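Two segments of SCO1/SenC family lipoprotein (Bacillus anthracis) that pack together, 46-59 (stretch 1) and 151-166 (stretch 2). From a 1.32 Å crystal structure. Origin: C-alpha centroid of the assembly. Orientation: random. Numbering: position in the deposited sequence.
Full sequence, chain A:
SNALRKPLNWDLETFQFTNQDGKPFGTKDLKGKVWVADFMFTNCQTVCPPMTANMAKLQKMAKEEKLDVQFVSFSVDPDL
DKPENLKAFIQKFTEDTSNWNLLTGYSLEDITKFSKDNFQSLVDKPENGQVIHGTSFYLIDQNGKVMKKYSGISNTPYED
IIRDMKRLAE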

# COMPACT_ATOMS: atom_id res chain seq x y z
N THR A 46 17.27 0.14 -0.28
CA THR A 46 17.14 -1.19 -0.86
C THR A 46 15.84 -1.43 -1.64
O THR A 46 15.76 -1.12 -2.83
CB THR A 46 17.40 -2.32 0.19
OG1 THR A 46 16.39 -2.29 1.21
CG2 THR A 46 18.78 -2.18 0.83
N VAL A 47 14.82 -1.95 -0.98
CA VAL A 47 13.72 -2.56 -1.72
C VAL A 47 12.54 -1.66 -2.05
O VAL A 47 11.71 -2.03 -2.87
CB VAL A 47 13.18 -3.82 -1.03
CG1 VAL A 47 14.27 -4.87 -0.90
CG2 VAL A 47 12.59 -3.48 0.33
N CYS A 48 12.44 -0.48 -1.45
CA CYS A 48 11.23 0.33 -1.68
C CYS A 48 11.09 0.87 -3.10
O CYS A 48 9.99 0.86 -3.66
CB CYS A 48 11.06 1.42 -0.62
SG CYS A 48 10.71 0.77 1.05
N PRO A 49 12.20 1.35 -3.70
CA PRO A 49 12.01 1.77 -5.11
C PRO A 49 11.57 0.62 -6.05
O PRO A 49 10.62 0.83 -6.81
CB PRO A 49 13.38 2.37 -5.48
CG PRO A 49 13.93 2.84 -4.15
CD PRO A 49 13.50 1.78 -3.16
N PRO A 50 12.21 -0.56 -5.99
CA PRO A 50 11.67 -1.63 -6.85
C PRO A 50 10.25 -2.05 -6.48
O PRO A 50 9.47 -2.35 -7.38
CB PRO A 50 12.65 -2.78 -6.68
CG PRO A 50 13.55 -2.41 -5.56
CD PRO A 50 13.51 -0.92 -5.39
N MSE A 51 9.90 -2.06 -5.20
CA MSE A 51 8.51 -2.34 -4.80
C MSE A 51 7.56 -1.36 -5.47
O MSE A 51 6.48 -1.73 -5.93
CB MSE A 51 8.34 -2.21 -3.28
CG MSE A 51 8.89 -3.35 -2.47
SE MSE A 51 8.70 -3.06 -0.55
CE MSE A 51 6.76 -3.05 -0.48
N THR A 52 7.94 -0.08 -5.45
CA THR A 52 7.08 0.94 -6.00
C THR A 52 6.98 0.81 -7.51
O THR A 52 5.90 0.98 -8.08
CB THR A 52 7.55 2.33 -5.57
OG1 THR A 52 7.59 2.39 -4.13
CG2 THR A 52 6.59 3.39 -6.07
N ALA A 53 8.08 0.47 -8.17
CA ALA A 53 8.02 0.19 -9.61
C ALA A 53 7.10 -1.00 -9.89
O ALA A 53 6.38 -1.02 -10.90
CB ALA A 53 9.40 -0.06 -10.16
N ASN A 54 7.14 -2.01 -9.02
CA ASN A 54 6.26 -3.17 -9.20
C ASN A 54 4.80 -2.79 -9.01
O ASN A 54 3.91 -3.22 -9.75
CB ASN A 54 6.66 -4.30 -8.26
CG ASN A 54 8.03 -4.86 -8.56
OD1 ASN A 54 8.56 -4.69 -9.66
ND2 ASN A 54 8.61 -5.54 -7.58
N MSE A 55 4.52 -1.96 -8.01
CA MSE A 55 3.18 -1.48 -7.83
C MSE A 55 2.73 -0.64 -9.04
O MSE A 55 1.58 -0.73 -9.46
CB MSE A 55 3.05 -0.69 -6.52
CG MSE A 55 1.62 -0.26 -6.23
SE MSE A 55 1.28 0.32 -4.40
CE MSE A 55 1.04 -1.44 -3.58
N ALA A 56 3.64 0.15 -9.61
CA ALA A 56 3.30 0.91 -10.82
C ALA A 56 2.98 -0.01 -12.01
O ALA A 56 2.10 0.30 -12.82
CB ALA A 56 4.43 1.86 -11.17
N LYS A 57 3.68 -1.13 -12.13
CA LYS A 57 3.38 -2.08 -13.20
C LYS A 57 1.99 -2.66 -12.98
O LYS A 57 1.20 -2.76 -13.92
CB LYS A 57 4.43 -3.19 -13.23
CG LYS A 57 4.18 -4.21 -14.34
CD LYS A 57 5.40 -5.09 -14.60
CE LYS A 57 5.06 -6.23 -15.55
NZ LYS A 57 4.55 -5.77 -16.87
N LEU A 58 1.67 -2.99 -11.73
CA LEU A 58 0.34 -3.48 -11.38
C LEU A 58 -0.73 -2.44 -11.69
O LEU A 58 -1.80 -2.78 -12.20
CB LEU A 58 0.30 -3.88 -9.91
CG LEU A 58 -1.02 -4.44 -9.38
CD1 LEU A 58 -1.46 -5.65 -10.19
CD2 LEU A 58 -0.85 -4.81 -7.92
N GLN A 59 -0.45 -1.18 -11.37
CA GLN A 59 -1.38 -0.08 -11.65
C GLN A 59 -1.68 0.00 -13.15
O GLN A 59 -2.84 0.11 -13.56
CB GLN A 59 -0.79 1.24 -11.15
CG GLN A 59 -1.66 2.46 -11.44
CD GLN A 59 -0.97 3.77 -11.12
OE1 GLN A 59 0.21 3.98 -11.46
NE2 GLN A 59 -1.70 4.70 -10.51
N SER A 151 4.00 -11.27 -2.80
CA SER A 151 5.28 -10.58 -2.70
C SER A 151 5.33 -9.32 -3.55
O SER A 151 4.99 -9.33 -4.74
CB SER A 151 6.45 -11.49 -3.07
OG SER A 151 7.67 -10.78 -2.95
N GLY A 152 5.77 -8.22 -2.95
CA GLY A 152 5.95 -6.98 -3.69
C GLY A 152 7.35 -6.80 -4.24
O GLY A 152 7.63 -5.80 -4.89
N ILE A 153 8.23 -7.76 -3.98
CA ILE A 153 9.64 -7.57 -4.31
C ILE A 153 10.26 -8.74 -5.06
O ILE A 153 11.19 -8.56 -5.85
CB ILE A 153 10.48 -7.25 -3.04
CG1 ILE A 153 11.91 -6.86 -3.41
CG2 ILE A 153 10.48 -8.42 -2.07
CD1 ILE A 153 12.03 -5.51 -4.08
N SER A 154 9.76 -9.95 -4.82
CA SER A 154 10.33 -11.14 -5.44
C SER A 154 9.28 -11.88 -6.25
O SER A 154 8.34 -12.45 -5.69
CB SER A 154 10.92 -12.05 -4.37
OG SER A 154 11.52 -13.20 -4.95
N ASN A 155 9.43 -11.87 -7.57
CA ASN A 155 8.49 -12.55 -8.45
C ASN A 155 7.04 -12.16 -8.17
O ASN A 155 6.18 -13.02 -8.00
CB ASN A 155 8.66 -14.06 -8.33
CG ASN A 155 7.91 -14.82 -9.40
OD1 ASN A 155 7.61 -14.27 -10.47
ND2 ASN A 155 7.60 -16.08 -9.13
N THR A 156 6.77 -10.86 -8.10
CA THR A 156 5.41 -10.39 -7.90
C THR A 156 4.47 -11.08 -8.91
O THR A 156 4.72 -11.02 -10.12
CB THR A 156 5.34 -8.87 -8.05
OG1 THR A 156 6.17 -8.26 -7.05
CG2 THR A 156 3.91 -8.37 -7.89
N PRO A 157 3.42 -11.75 -8.42
CA PRO A 157 2.59 -12.56 -9.33
C PRO A 157 1.47 -11.72 -9.95
O PRO A 157 0.30 -11.84 -9.57
CB PRO A 157 2.01 -13.62 -8.39
CG PRO A 157 1.88 -12.91 -7.08
CD PRO A 157 3.07 -11.97 -7.01
N TYR A 158 1.83 -10.91 -10.94
CA TYR A 158 0.90 -9.93 -11.49
C TYR A 158 -0.39 -10.58 -11.98
O TYR A 158 -1.48 -10.05 -11.74
CB TYR A 158 1.53 -9.14 -12.62
CG TYR A 158 2.72 -8.33 -12.17
CD1 TYR A 158 2.56 -7.14 -11.46
CD2 TYR A 158 4.02 -8.75 -12.45
CE1 TYR A 158 3.64 -6.40 -11.05
CE2 TYR A 158 5.11 -8.01 -12.03
CZ TYR A 158 4.91 -6.83 -11.33
OH TYR A 158 5.98 -6.09 -10.91
N GLU A 159 -0.27 -11.71 -12.67
CA GLU A 159 -1.43 -12.39 -13.21
C GLU A 159 -2.37 -12.90 -12.12
O GLU A 159 -3.59 -12.81 -12.26
CB GLU A 159 -1.00 -13.52 -14.15
CG GLU A 159 -0.28 -13.03 -15.40
CD GLU A 159 1.19 -12.71 -15.17
OE1 GLU A 159 1.74 -13.06 -14.09
OE2 GLU A 159 1.81 -12.11 -16.07
N ASP A 160 -1.81 -13.45 -11.04
CA ASP A 160 -2.60 -13.87 -9.87
C ASP A 160 -3.38 -12.70 -9.28
O ASP A 160 -4.56 -12.82 -8.96
CB ASP A 160 -1.68 -14.43 -8.77
CG ASP A 160 -1.25 -15.87 -9.00
OD1 ASP A 160 -1.53 -16.43 -10.07
OD2 ASP A 160 -0.60 -16.44 -8.09
N ILE A 161 -2.70 -11.58 -9.10
CA ILE A 161 -3.34 -10.40 -8.53
C ILE A 161 -4.47 -9.90 -9.41
O ILE A 161 -5.57 -9.63 -8.92
CB ILE A 161 -2.32 -9.27 -8.27
CG1 ILE A 161 -1.20 -9.77 -7.35
CG2 ILE A 161 -3.03 -8.06 -7.65
CD1 ILE A 161 -0.06 -8.80 -7.16
N ILE A 162 -4.22 -9.80 -10.71
CA ILE A 162 -5.25 -9.39 -11.66
C ILE A 162 -6.46 -10.34 -11.60
O ILE A 162 -7.61 -9.89 -11.61
CB ILE A 162 -4.67 -9.33 -13.09
CG1 ILE A 162 -3.68 -8.17 -13.22
CG2 ILE A 162 -5.78 -9.22 -14.12
CD1 ILE A 162 -4.33 -6.80 -13.10
N ARG A 163 -6.20 -11.64 -11.57
CA ARG A 163 -7.25 -12.65 -11.47
C ARG A 163 -8.11 -12.41 -10.23
O ARG A 163 -9.35 -12.44 -10.29
CB ARG A 163 -6.62 -14.06 -11.42
CG ARG A 163 -7.57 -15.21 -11.09
CD ARG A 163 -6.81 -16.42 -10.53
NE ARG A 163 -6.16 -16.09 -9.27
CZ ARG A 163 -5.12 -16.74 -8.76
NH1 ARG A 163 -4.59 -16.35 -7.60
NH2 ARG A 163 -4.60 -17.78 -9.40
N ASP A 164 -7.45 -12.19 -9.11
CA ASP A 164 -8.16 -11.96 -7.85
C ASP A 164 -8.98 -10.66 -7.87
O ASP A 164 -10.10 -10.61 -7.35
CB ASP A 164 -7.18 -11.99 -6.67
CG ASP A 164 -6.56 -13.37 -6.46
OD1 ASP A 164 -7.12 -14.38 -6.92
OD2 ASP A 164 -5.50 -13.44 -5.79
N MSE A 165 -8.42 -9.61 -8.47
CA MSE A 165 -9.17 -8.37 -8.66
C MSE A 165 -10.41 -8.60 -9.50
O MSE A 165 -11.48 -8.06 -9.20
CB MSE A 165 -8.30 -7.31 -9.33
CG MSE A 165 -7.24 -6.71 -8.46
SE MSE A 165 -6.00 -5.69 -9.53
CE MSE A 165 -5.11 -4.76 -8.08
N LYS A 166 -10.28 -9.39 -10.57
CA LYS A 166 -11.43 -9.68 -11.42
C LYS A 166 -12.51 -10.41 -10.64
O LYS A 166 -13.69 -10.13 -10.82
CB LYS A 166 -11.01 -10.48 -12.64
CG LYS A 166 -10.22 -9.67 -13.65
CD LYS A 166 -9.93 -10.49 -14.89
CE LYS A 166 -9.22 -9.65 -15.94
NZ LYS A 166 -8.94 -10.44 -17.17
O HOH W 1 8.39 -7.36 -11.14
O HOH W 2 11.17 -7.14 -7.96

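What does Leu 58 do on the helix of stretch 1? Its CA-to-CB bond points sideways to the other stretch, but the end of the side chain comes nearer and sits as a knob among Tyr 158, Ile 161, Ile 162 and Met 165. Leu 58 CD1 lies 3.8 Å from Ile 161 CG2 and 4.2 Å from Ile 162 CD1, while Leu 58 CD2 reaches to 4.3 Å from Met 165 CE. The helix axes come no closer than 11.0 Å, with 47° between their N-to-C directions, a distance that side chains such as Leu 58 and Tyr 158 span.

How is the ring of Tyr 158 held? Over one face runs the aliphatic part of Lys 57, whose CD is 4.1 Å from the ring centroid, a CH-pi contact. The charged Lys 57 NZ is 5.5 Å from that centroid, at most a weak attraction. Asn 54 O lies at the ring edge, near its plane. The hydroxyl meets Asn 54 through water: water 1 donates to Asn 54 OD1 at 3.1 Å and lies 2.7 Å from Tyr 158 OH. Directly, Asn 54 OD1 and Tyr 158 OH are 3.2 Å apart, but the angle is too poor for a hydrogen bond.

What does the amide of Asn 54 do for the loop? Asn 54 ND2 donates to Gly 152 O at 2.9 Å and a nearly straight 168°, and also to water 2, which in turn donates to Ile 153 O. The same Gly 152 O receives a CA-H...O contact from Met 51 CA at 3.6 Å.

Where does Ile 153 make its apolar contacts? Its CD1 reaches the beginning of stretch 1, with Ile 153 CD1 lying 3.7 Å from Val 47 CB, 3.8 Å from Pro 50 CG and 4.1 Å from Met 51 CG.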